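Local coordinates for 5-Carboxyvanillate Decarboxylase (Novosphingobium aromaticivorans, PDB 4QRN), which probably decarboxylates 5-carboxyvanillate as a metal-dependent enzyme of the amidohydrolase superfamily and here binds manganese and a nitro-substituted substrate analogue, at residues E41-T46 and Y337-V342; L91-I96 and Q141-R146; G176-S181 and P206-P211. All blocks are in the same frame, centred on the assembly; numbering follows the deposited sequence.

Followed from the N terminus, the chain first lays down strand 38-44, whose end opens the long loop that interaction 1 closes only at residues 337-342, after strand 331-332. The other two contacts nest inside that loop and lie in series. Interaction 2 closes first, joining the start of helix 93-101 to the end of helix 122-142 and the turn beyond it. Interaction 3 then pairs neighbouring strands 177-179 and 207-209. Interactions 1 and 3 share the manganese, the inhibitor and a water, and E41 OE1 meets Y208 OH. Interaction 2 sits farther out but reaches interaction 1 through R95 NH2 and A43 O; it does not touch interaction 3.

Interaction 1. Residues E41-T46 and Y337-V342; sequences EEAFAT and YPYQYV. With MN (manganese (II) ion), chain E; 1DF (4-hydroxy-3-methoxy-5-nitrobenzoic acid), chain F.
E42 and A43 meet Y337 where the first strand of the amidohydrolase (beta/alpha)8 barrel, 38-44, comes up against the loop after its last strand, 331-332. Two bonds make up the tight part. Y337 N donates to E42 OE1 at 2.9 Å, with an N-H...O angle of 153°, approaching from above the carboxylate plane. In return A43 N donates to Y337 O at 2.9 Å. The bend of the E42 chain at chi2 (-53°) brings its carboxylate back beside the backbone. There OE2 takes E41 N at 2.9 Å and also M335 N, so both oxygens are held and the buried group is fixed in rotation. A43 CB adds an apolar contact, touching the edge of the Y339 ring 3.8 Å from CE2, while P338, preceded by a cis peptide bond, sets its CD against A43.

The packing ends abruptly on both segments. Past A43 and past Y339 no side chain meets the opposite segment, and T46, Y341 and V342 are partly exposed; Q340 and V342 pack instead on Y277 of the second subunit.

Beside the tight part lies the metal and ligand site. H210 and D336 bind the manganese, which the inhibitor chelates through O3 and O11; a water also binds it and donates to E41 O. E41 OE1 is held by Y208 and S311. Y339, its hydroxyl bonded to T112, spreads one ring face beneath the inhibitor, whose CM2 lies 3.2 Å above the ring plane, over its centre. E41 OE2, the remaining ligand, lies 2.1 Å from the metal.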
loop_
_atom_site.group_PDB
_atom_site.type_symbol
_atom_site.label_atom_id
_atom_site.label_comp_id
_atom_site.label_asym_id
_atom_site.label_seq_id
_atom_site.Cartn_x
_atom_site.Cartn_y
_atom_site.Cartn_z
ATOM N N GLU A 41 -4.717 -5.041 19.483
ATOM C CA GLU A 41 -3.345 -4.834 19.018
ATOM C C GLU A 41 -2.611 -3.841 19.926
ATOM O O GLU A 41 -2.270 -2.734 19.524
ATOM C CB GLU A 41 -3.272 -4.366 17.566
ATOM C CG GLU A 41 -1.838 -4.512 16.989
ATOM C CD GLU A 41 -1.613 -3.691 15.736
ATOM O OE1 GLU A 41 -2.274 -3.974 14.726
ATOM O OE2 GLU A 41 -0.772 -2.750 15.734
ATOM N N GLU A 42 -2.340 -4.256 21.155
ATOM C CA GLU A 42 -1.890 -3.345 22.215
ATOM C C GLU A 42 -0.470 -3.725 22.606
ATOM O O GLU A 42 -0.138 -4.897 22.707
ATOM C CB GLU A 42 -2.878 -3.424 23.382
ATOM C CG GLU A 42 -4.347 -3.432 22.903
ATOM C CD GLU A 42 -4.683 -2.263 21.979
ATOM O OE1 GLU A 42 -4.403 -1.112 22.373
ATOM O OE2 GLU A 42 -5.210 -2.499 20.839
ATOM N N ALA A 43 0.387 -2.721 22.780
ATOM C CA ALA A 43 1.821 -2.954 22.858
ATOM C C ALA A 43 2.398 -2.702 24.256
ATOM O O ALA A 43 1.931 -1.811 24.993
ATOM C CB ALA A 43 2.532 -2.044 21.874
ATOM N N PHE A 44 3.467 -3.440 24.577
ATOM C CA PHE A 44 4.284 -3.136 25.754
ATOM C C PHE A 44 5.744 -3.354 25.393
ATOM O O PHE A 44 6.064 -3.951 24.357
ATOM C CB PHE A 44 3.897 -3.992 26.971
ATOM C CG PHE A 44 4.322 -5.416 26.849
ATOM C CD1 PHE A 44 3.514 -6.318 26.156
ATOM C CD2 PHE A 44 5.518 -5.862 27.389
ATOM C CE1 PHE A 44 3.880 -7.628 25.966
ATOM C CE2 PHE A 44 5.910 -7.220 27.206
ATOM C CZ PHE A 44 5.075 -8.093 26.496
ATOM N N ALA A 45 6.645 -2.843 26.240
ATOM C CA ALA A 45 8.084 -3.002 26.061
ATOM C C ALA A 45 8.691 -3.504 27.352
ATOM O O ALA A 45 8.087 -3.356 28.419
ATOM C CB ALA A 45 8.738 -1.671 25.692
ATOM N N THR A 46 9.902 -4.060 27.257
ATOM C CA THR A 46 10.706 -4.278 28.451
ATOM C C THR A 46 11.938 -3.385 28.340
ATOM O O THR A 46 12.526 -3.200 27.273
ATOM C CB THR A 46 11.105 -5.751 28.667
ATOM O OG1 THR A 46 12.113 -6.134 27.724
ATOM C CG2 THR A 46 9.878 -6.675 28.590
ATOM N N TYR A 337 -2.748 1.011 21.400
ATOM C CA TYR A 337 -2.157 1.674 22.564
ATOM C C TYR A 337 -0.698 1.221 22.699
ATOM O O TYR A 337 -0.422 0.037 22.554
ATOM C CB TYR A 337 -2.921 1.257 23.792
ATOM C CG TYR A 337 -2.391 1.807 25.094
ATOM C CD1 TYR A 337 -1.428 1.116 25.839
ATOM C CD2 TYR A 337 -2.878 3.011 25.606
ATOM C CE1 TYR A 337 -0.983 1.587 27.063
ATOM C CE2 TYR A 337 -2.425 3.505 26.843
ATOM C CZ TYR A 337 -1.485 2.776 27.564
ATOM O OH TYR A 337 -1.039 3.206 28.802
ATOM N N PRO A 338 0.244 2.121 23.029
ATOM C CA PRO A 338 0.071 3.545 23.337
ATOM C C PRO A 338 0.416 4.449 22.161
ATOM O O PRO A 338 0.444 5.673 22.336
ATOM C CB PRO A 338 1.055 3.739 24.493
ATOM C CG PRO A 338 2.228 2.878 24.101
ATOM C CD PRO A 338 1.583 1.646 23.451
ATOM N N TYR A 339 0.715 3.862 21.004
ATOM C CA TYR A 339 1.067 4.646 19.834
ATOM C C TYR A 339 -0.069 5.520 19.329
ATOM O O TYR A 339 0.164 6.563 18.713
ATOM C CB TYR A 339 1.575 3.727 18.715
ATOM C CG TYR A 339 2.818 2.971 19.157
ATOM C CD1 TYR A 339 4.053 3.608 19.213
ATOM C CD2 TYR A 339 2.763 1.626 19.520
ATOM C CE1 TYR A 339 5.191 2.951 19.645
ATOM C CE2 TYR A 339 3.901 0.945 19.970
ATOM C CZ TYR A 339 5.111 1.619 19.999
ATOM O OH TYR A 339 6.248 0.989 20.410
ATOM N N GLN A 340 -1.302 5.080 19.559
ATOM C CA GLN A 340 -2.474 5.800 19.110
ATOM C C GLN A 340 -3.571 5.695 20.174
ATOM O O GLN A 340 -4.579 5.006 19.996
ATOM C CB GLN A 340 -2.914 5.285 17.743
ATOM C CG GLN A 340 -3.898 6.210 17.052
ATOM C CD GLN A 340 -3.882 6.044 15.541
ATOM O OE1 GLN A 340 -2.931 5.505 14.962
ATOM N NE2 GLN A 340 -4.959 6.491 14.896
ATOM N N TYR A 341 -3.348 6.379 21.292
ATOM C CA TYR A 341 -4.235 6.342 22.454
ATOM C C TYR A 341 -5.105 7.586 22.422
ATOM O O TYR A 341 -4.677 8.650 22.849
ATOM C CB TYR A 341 -3.372 6.317 23.724
ATOM C CG TYR A 341 -4.139 6.387 25.022
ATOM C CD1 TYR A 341 -5.187 5.510 25.296
ATOM C CD2 TYR A 341 -3.801 7.314 25.996
ATOM C CE1 TYR A 341 -5.885 5.550 26.490
ATOM C CE2 TYR A 341 -4.491 7.379 27.196
ATOM C CZ TYR A 341 -5.535 6.501 27.442
ATOM O OH TYR A 341 -6.235 6.567 28.623
ATOM N N VAL A 342 -6.309 7.462 21.880
ATOM C CA VAL A 342 -7.130 8.635 21.581
ATOM C C VAL A 342 -8.564 8.380 21.998
ATOM O O VAL A 342 -9.298 7.642 21.352
ATOM C CB VAL A 342 -7.093 8.988 20.071
ATOM C CG1 VAL A 342 -7.794 10.314 19.844
ATOM C CG2 VAL A 342 -5.649 8.982 19.520
HETATM MN MN MN E . 0.882 -1.745 16.680
HETATM C C1 1DF F . 4.026 2.825 15.843
HETATM C CO1 1DF F . 2.801 2.382 15.433
HETATM C CO2 1DF F . 4.942 1.904 16.398
HETATM C CM1 1DF F . 2.502 1.003 15.698
HETATM C CM2 1DF F . 4.554 0.629 16.758
HETATM O OM 1DF F . 5.385 -0.284 17.342
HETATM C CZ 1DF F . 3.263 0.180 16.524
HETATM C CC 1DF F . 4.458 4.232 15.653
HETATM C CV 1DF F . 6.781 0.020 17.357
HETATM O O1 1DF F . 3.539 5.153 15.653
HETATM O O2 1DF F . 5.664 4.472 15.526
HETATM O O3 1DF F . 2.816 -0.946 16.999
HETATM N N 1DF F . 1.419 0.429 14.828
HETATM O O11 1DF F . 1.143 -0.737 14.834
HETATM O O22 1DF F . 0.911 1.194 13.962
HETATM O O HOH W 1 0.658 -2.662 18.657
#

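Interaction 2. Residues L91-I96 and Q141-R146; sequences LGERRI and QKYPDR
The hydroxyl of Y143 donates to E93 OE2 at 2.8 Å, the hydrogen bond joining two elements of the outer helical layer of the (beta/alpha)8 barrel: the first turn of helix 93-101 and the end of helix 122-142. The carboxylate sits at the edge of the phenol, its plane turned 65° from the ring, and the hydroxyl reaches OE2 from above the carboxylate plane. E93 gets there by a bend at chi2 (-59°) that carries its end across the tyrosine.

Both faces of the Y143 ring are used. I96 CG1 lies over one in a CH-pi contact, 4.2 Å from the centroid and 22° off the normal; K142 CG covers the opposite face near the rim. G92 CA approaches Y143 OH at 3.7 Å. G92 is the N-cap residue of helix 93-101, and its carbonyl accepts the first-turn bond from I96 N.

R146 follows in the turn leading to strand 147-149. I96 CD1 touches R146 CB at 3.7 Å, and the bends of the arginine at chi2 and chi3 bring the guanidinium back so that CD1 also lies over one of its faces. The charged end is tied to D100 by a salt bridge and to the carbonyls of I104 and D105; NH1 comes to 3.7 Å from I96 CG2.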
loop_
_atom_site.group_PDB
_atom_site.type_symbol
_atom_site.label_atom_id
_atom_site.label_comp_id
_atom_site.label_asym_id
_atom_site.label_seq_id
_atom_site.Cartn_x
_atom_site.Cartn_y
_atom_site.Cartn_z
ATOM N N LEU A 91 3.041 -2.347 32.844
ATOM C CA LEU A 91 2.130 -3.493 32.738
ATOM C C LEU A 91 1.291 -3.622 34.000
ATOM O O LEU A 91 1.028 -4.712 34.481
ATOM C CB LEU A 91 2.910 -4.785 32.513
ATOM C CG LEU A 91 3.424 -4.977 31.100
ATOM C CD1 LEU A 91 4.352 -6.178 31.054
ATOM C CD2 LEU A 91 2.258 -5.158 30.115
ATOM N N GLY A 92 0.866 -2.489 34.533
ATOM C CA GLY A 92 0.211 -2.462 35.823
ATOM C C GLY A 92 -0.832 -1.377 35.939
ATOM O O GLY A 92 -1.609 -1.145 35.019
ATOM N N GLU A 93 -0.843 -0.712 37.086
ATOM C CA GLU A 93 -1.945 0.170 37.424
ATOM C C GLU A 93 -2.081 1.365 36.500
ATOM O O GLU A 93 -3.203 1.814 36.289
ATOM C CB GLU A 93 -1.804 0.663 38.864
ATOM C CG GLU A 93 -1.903 -0.440 39.897
ATOM C CD GLU A 93 -3.228 -1.179 39.835
ATOM O OE1 GLU A 93 -4.234 -0.578 39.394
ATOM O OE2 GLU A 93 -3.263 -2.364 40.224
ATOM N N ARG A 94 -0.983 1.889 35.953
ATOM C CA ARG A 94 -1.096 3.018 35.017
ATOM C C ARG A 94 -1.767 2.564 33.730
ATOM O O ARG A 94 -2.660 3.253 33.225
ATOM C CB ARG A 94 0.253 3.713 34.690
ATOM C CG ARG A 94 0.092 4.840 33.565
ATOM C CD ARG A 94 1.385 5.547 33.082
ATOM N NE ARG A 94 1.092 6.673 32.166
ATOM C CZ ARG A 94 1.994 7.541 31.717
ATOM N NH1 ARG A 94 1.621 8.519 30.903
ATOM N NH2 ARG A 94 3.270 7.436 32.075
ATOM N N ARG A 95 -1.351 1.415 33.193
ATOM C CA ARG A 95 -1.981 0.901 31.983
ATOM C C ARG A 95 -3.470 0.643 32.242
ATOM O O ARG A 95 -4.315 0.980 31.417
ATOM C CB ARG A 95 -1.273 -0.375 31.536
ATOM C CG ARG A 95 -1.911 -1.026 30.312
ATOM C CD ARG A 95 -1.101 -2.189 29.797
ATOM N NE ARG A 95 0.225 -1.816 29.341
ATOM C CZ ARG A 95 0.603 -1.686 28.073
ATOM N NH1 ARG A 95 -0.235 -1.928 27.051
ATOM N NH2 ARG A 95 1.856 -1.357 27.804
ATOM N N ILE A 96 -3.788 0.030 33.373
ATOM C CA ILE A 96 -5.181 -0.239 33.708
ATOM C C ILE A 96 -5.977 1.063 33.789
ATOM O O ILE A 96 -7.094 1.126 33.293
ATOM C CB ILE A 96 -5.271 -1.007 35.034
ATOM C CG1 ILE A 96 -4.715 -2.425 34.880
ATOM C CG2 ILE A 96 -6.710 -0.999 35.590
ATOM C CD1 ILE A 96 -5.579 -3.362 34.135
ATOM N N GLN A 141 -1.613 -12.904 34.683
ATOM C CA GLN A 141 -2.073 -13.622 35.878
ATOM C C GLN A 141 -2.569 -12.643 36.943
ATOM O O GLN A 141 -3.504 -12.938 37.686
ATOM C CB GLN A 141 -0.960 -14.517 36.443
ATOM C CG GLN A 141 -1.402 -15.408 37.607
ATOM C CD GLN A 141 -0.274 -16.251 38.168
ATOM O OE1 GLN A 141 0.879 -16.122 37.756
ATOM N NE2 GLN A 141 -0.604 -17.120 39.115
ATOM N N LYS A 142 -1.929 -11.479 37.023
ATOM C CA LYS A 142 -2.302 -10.468 38.005
ATOM C C LYS A 142 -3.612 -9.738 37.639
ATOM O O LYS A 142 -4.379 -9.369 38.533
ATOM C CB LYS A 142 -1.166 -9.460 38.191
ATOM C CG LYS A 142 -1.406 -8.464 39.306
ATOM C CD LYS A 142 -0.152 -7.671 39.607
ATOM C CE LYS A 142 -0.358 -6.804 40.842
ATOM N NZ LYS A 142 0.859 -6.023 41.213
ATOM N N TYR A 143 -3.856 -9.546 36.339
ATOM C CA TYR A 143 -5.043 -8.835 35.866
ATOM C C TYR A 143 -5.767 -9.700 34.848
ATOM O O TYR A 143 -5.878 -9.345 33.668
ATOM C CB TYR A 143 -4.666 -7.496 35.243
ATOM C CG TYR A 143 -3.894 -6.582 36.163
ATOM C CD1 TYR A 143 -4.553 -5.734 37.054
ATOM C CD2 TYR A 143 -2.511 -6.532 36.117
ATOM C CE1 TYR A 143 -3.841 -4.879 37.883
ATOM C CE2 TYR A 143 -1.792 -5.677 36.932
ATOM C CZ TYR A 143 -2.460 -4.859 37.814
ATOM O OH TYR A 143 -1.732 -4.017 38.617
ATOM N N PRO A 144 -6.290 -10.846 35.287
ATOM C CA PRO A 144 -6.762 -11.844 34.323
ATOM C C PRO A 144 -8.023 -11.437 33.550
ATOM O O PRO A 144 -8.289 -11.997 32.490
ATOM C CB PRO A 144 -7.026 -13.077 35.214
ATOM C CG PRO A 144 -7.304 -12.491 36.563
ATOM C CD PRO A 144 -6.378 -11.330 36.678
ATOM N N ASP A 145 -8.808 -10.498 34.074
ATOM C CA ASP A 145 -9.991 -10.039 33.348
ATOM C C ASP A 145 -9.707 -8.847 32.445
ATOM O O ASP A 145 -10.615 -8.402 31.739
ATOM C CB ASP A 145 -11.103 -9.695 34.333
ATOM C CG ASP A 145 -11.622 -10.921 35.068
ATOM O OD1 ASP A 145 -11.604 -12.033 34.487
ATOM O OD2 ASP A 145 -12.047 -10.776 36.234
ATOM N N ARG A 146 -8.464 -8.350 32.465
ATOM C CA ARG A 146 -8.102 -7.155 31.689
ATOM C C ARG A 146 -7.041 -7.392 30.627
ATOM O O ARG A 146 -7.049 -6.713 29.604
ATOM C CB ARG A 146 -7.585 -6.038 32.610
ATOM C CG ARG A 146 -8.488 -5.715 33.786
ATOM C CD ARG A 146 -9.883 -5.339 33.406
ATOM N NE ARG A 146 -9.987 -4.173 32.529
ATOM C CZ ARG A 146 -9.950 -2.904 32.943
ATOM N NH1 ARG A 146 -9.742 -2.597 34.212
ATOM N NH2 ARG A 146 -10.080 -1.931 32.067
#

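Interaction 3. Residues G176-S181 and P206-P211; sequences GIQINS and PLYIHP. With MN (manganese (II) ion), chain E; 1DF (4-hydroxy-3-methoxy-5-nitrobenzoic acid), chain F.
The side chains of Q178 and H210 cross at a slant on the metal-facing side of two parallel strands, with amide and imidazole planes 22° apart. The closest touch is Q178 CD on H210 CB, 3.3 Å. The extended glutamine is held in this position by Q178 NE2, which donates to N180 OD1 at 2.9 Å. N180 stands differently: its amide is steeply inclined to the same ring, with 77° between the planes, and OD1 comes near H210 CB. N180 also centres an inverse gamma turn.

The imidazole itself is fixed at both nitrogens. H210 ND1 donates to P211 O over 2.9 Å, in the carbonyl plane and on a lone pair, while NE2 binds the manganese at 2.2 Å. P211 CD packs over one ring face near the rim. Torsion about the first bond (chi1 -174°) swings the ring away from the backbone N, out to the metal shared with E41 and D336. Y208, on the same side of the sheet, has its hydroxyl bonded to T309 as well as E41, consistent with a second-shell role beside that metal ligand.

On the other side the packing is purely apolar. L207 CD1 touches both isoleucines, 3.8 Å from I177 CG1 and 3.7 Å from I179 CG1, and helix 194-203 covers all three residues through I196, F197 and L200. Bonds from Y208 N to I177 O, from I179 N to Y208 O and from H210 N to I179 O keep the strands in register. Strand 177-179, helix 194-203 and strand 207-209 thus form a beta-alpha-beta crossover, the repeating unit of the amidohydrolase barrel, with a metal-binding histidine at the C-terminal end of its second strand.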
loop_
_atom_site.group_PDB
_atom_site.type_symbol
_atom_site.label_atom_id
_atom_site.label_comp_id
_atom_site.label_asym_id
_atom_site.label_seq_id
_atom_site.Cartn_x
_atom_site.Cartn_y
_atom_site.Cartn_z
ATOM N N GLY A 176 -1.960 -16.857 21.246
ATOM C CA GLY A 176 -1.323 -16.911 19.937
ATOM C C GLY A 176 0.002 -16.210 20.061
ATOM O O GLY A 176 0.496 -16.017 21.180
ATOM N N ILE A 177 0.580 -15.842 18.917
ATOM C CA ILE A 177 1.853 -15.136 18.900
ATOM C C ILE A 177 1.753 -13.974 17.912
ATOM O O ILE A 177 0.980 -13.996 16.945
ATOM C CB ILE A 177 3.110 -16.008 18.561
ATOM C CG1 ILE A 177 2.994 -16.607 17.146
ATOM C CG2 ILE A 177 3.328 -17.069 19.650
ATOM C CD1 ILE A 177 4.283 -17.158 16.622
ATOM N N GLN A 178 2.576 -12.962 18.196
ATOM C CA GLN A 178 2.795 -11.865 17.261
ATOM C C GLN A 178 4.208 -11.957 16.725
ATOM O O GLN A 178 5.161 -12.039 17.499
ATOM C CB GLN A 178 2.598 -10.518 17.973
ATOM C CG GLN A 178 2.936 -9.328 17.060
ATOM C CD GLN A 178 2.597 -8.015 17.712
ATOM O OE1 GLN A 178 1.422 -7.704 17.917
ATOM N NE2 GLN A 178 3.626 -7.231 18.051
ATOM N N ILE A 179 4.345 -11.939 15.395
ATOM C CA ILE A 179 5.646 -11.825 14.753
ATOM C C ILE A 179 5.667 -10.460 14.078
ATOM O O ILE A 179 4.721 -10.075 13.376
ATOM C CB ILE A 179 5.905 -12.974 13.754
ATOM C CG1 ILE A 179 6.028 -14.297 14.527
ATOM C CG2 ILE A 179 7.177 -12.689 12.911
ATOM C CD1 ILE A 179 6.287 -15.525 13.649
ATOM N N ASN A 180 6.743 -9.718 14.317
ATOM C CA ASN A 180 6.909 -8.347 13.852
ATOM C C ASN A 180 7.513 -8.351 12.471
ATOM O O ASN A 180 8.645 -7.916 12.243
ATOM C CB ASN A 180 7.748 -7.610 14.885
ATOM C CG ASN A 180 7.137 -7.727 16.229
ATOM O OD1 ASN A 180 6.040 -7.203 16.435
ATOM N ND2 ASN A 180 7.790 -8.466 17.144
ATOM N N SER A 181 6.753 -8.911 11.539
ATOM C CA SER A 181 7.098 -9.030 10.140
ATOM C C SER A 181 8.487 -9.646 9.965
ATOM O O SER A 181 8.733 -10.696 10.555
ATOM C CB SER A 181 6.846 -7.720 9.386
ATOM O OG SER A 181 6.651 -8.015 8.028
ATOM N N PRO A 206 -3.900 -18.369 16.313
ATOM C CA PRO A 206 -3.594 -17.429 15.234
ATOM C C PRO A 206 -2.217 -16.823 15.372
ATOM O O PRO A 206 -1.664 -16.676 16.474
ATOM C CB PRO A 206 -4.652 -16.339 15.426
ATOM C CG PRO A 206 -4.913 -16.370 16.921
ATOM C CD PRO A 206 -4.856 -17.809 17.289
ATOM N N LEU A 207 -1.695 -16.435 14.213
ATOM C CA LEU A 207 -0.500 -15.630 14.089
ATOM C C LEU A 207 -0.906 -14.209 13.775
ATOM O O LEU A 207 -1.606 -13.990 12.775
ATOM C CB LEU A 207 0.336 -16.162 12.926
ATOM C CG LEU A 207 1.507 -15.278 12.508
ATOM C CD1 LEU A 207 2.524 -15.070 13.659
ATOM C CD2 LEU A 207 2.191 -15.867 11.292
ATOM N N TYR A 208 -0.471 -13.234 14.571
ATOM C CA TYR A 208 -0.651 -11.819 14.227
ATOM C C TYR A 208 0.662 -11.346 13.587
ATOM O O TYR A 208 1.714 -11.378 14.243
ATOM C CB TYR A 208 -0.977 -11.031 15.503
ATOM C CG TYR A 208 -1.692 -9.703 15.265
ATOM C CD1 TYR A 208 -1.087 -8.646 14.587
ATOM C CD2 TYR A 208 -2.989 -9.509 15.717
ATOM C CE1 TYR A 208 -1.760 -7.437 14.375
ATOM C CE2 TYR A 208 -3.652 -8.305 15.537
ATOM C CZ TYR A 208 -3.032 -7.270 14.872
ATOM O OH TYR A 208 -3.714 -6.089 14.694
ATOM N N ILE A 209 0.618 -10.957 12.310
ATOM C CA ILE A 209 1.808 -10.376 11.682
ATOM C C ILE A 209 1.679 -8.874 11.850
ATOM O O ILE A 209 0.867 -8.221 11.191
ATOM C CB ILE A 209 1.994 -10.765 10.218
ATOM C CG1 ILE A 209 2.086 -12.279 10.085
ATOM C CG2 ILE A 209 3.294 -10.114 9.697
ATOM C CD1 ILE A 209 2.266 -12.782 8.658
ATOM N N HIS A 210 2.445 -8.350 12.801
ATOM C CA HIS A 210 2.469 -6.934 13.117
ATOM C C HIS A 210 3.556 -6.255 12.282
ATOM O O HIS A 210 4.551 -6.894 11.929
ATOM C CB HIS A 210 2.811 -6.796 14.603
ATOM C CG HIS A 210 2.721 -5.392 15.112
ATOM N ND1 HIS A 210 3.735 -4.481 14.961
ATOM C CD2 HIS A 210 1.716 -4.742 15.751
ATOM C CE1 HIS A 210 3.345 -3.318 15.473
ATOM N NE2 HIS A 210 2.131 -3.455 15.983
ATOM N N PRO A 211 3.430 -4.950 11.992
ATOM C CA PRO A 211 4.480 -4.317 11.195
ATOM C C PRO A 211 5.825 -4.242 11.902
ATOM O O PRO A 211 5.981 -4.347 13.126
ATOM C CB PRO A 211 3.947 -2.899 10.970
ATOM C CG PRO A 211 2.461 -3.010 11.069
ATOM C CD PRO A 211 2.246 -4.079 12.145
HETATM MN MN MN E . 0.882 -1.745 16.680
HETATM C C1 1DF F . 4.026 2.825 15.843
HETATM C CO1 1DF F . 2.801 2.382 15.433
HETATM C CO2 1DF F . 4.942 1.904 16.398
HETATM C CM1 1DF F . 2.502 1.003 15.698
HETATM C CM2 1DF F . 4.554 0.629 16.758
HETATM O OM 1DF F . 5.385 -0.284 17.342
HETATM C CZ 1DF F . 3.263 0.180 16.524
HETATM C CC 1DF F . 4.458 4.232 15.653
HETATM C CV 1DF F . 6.781 0.020 17.357
HETATM O O1 1DF F . 3.539 5.153 15.653
HETATM O O2 1DF F . 5.664 4.472 15.526
HETATM O O3 1DF F . 2.816 -0.946 16.999
HETATM N N 1DF F . 1.419 0.429 14.828
HETATM O O11 1DF F . 1.143 -0.737 14.834
HETATM O O22 1DF F . 0.911 1.194 13.962
HETATM O O HOH W 1 0.658 -2.662 18.657
#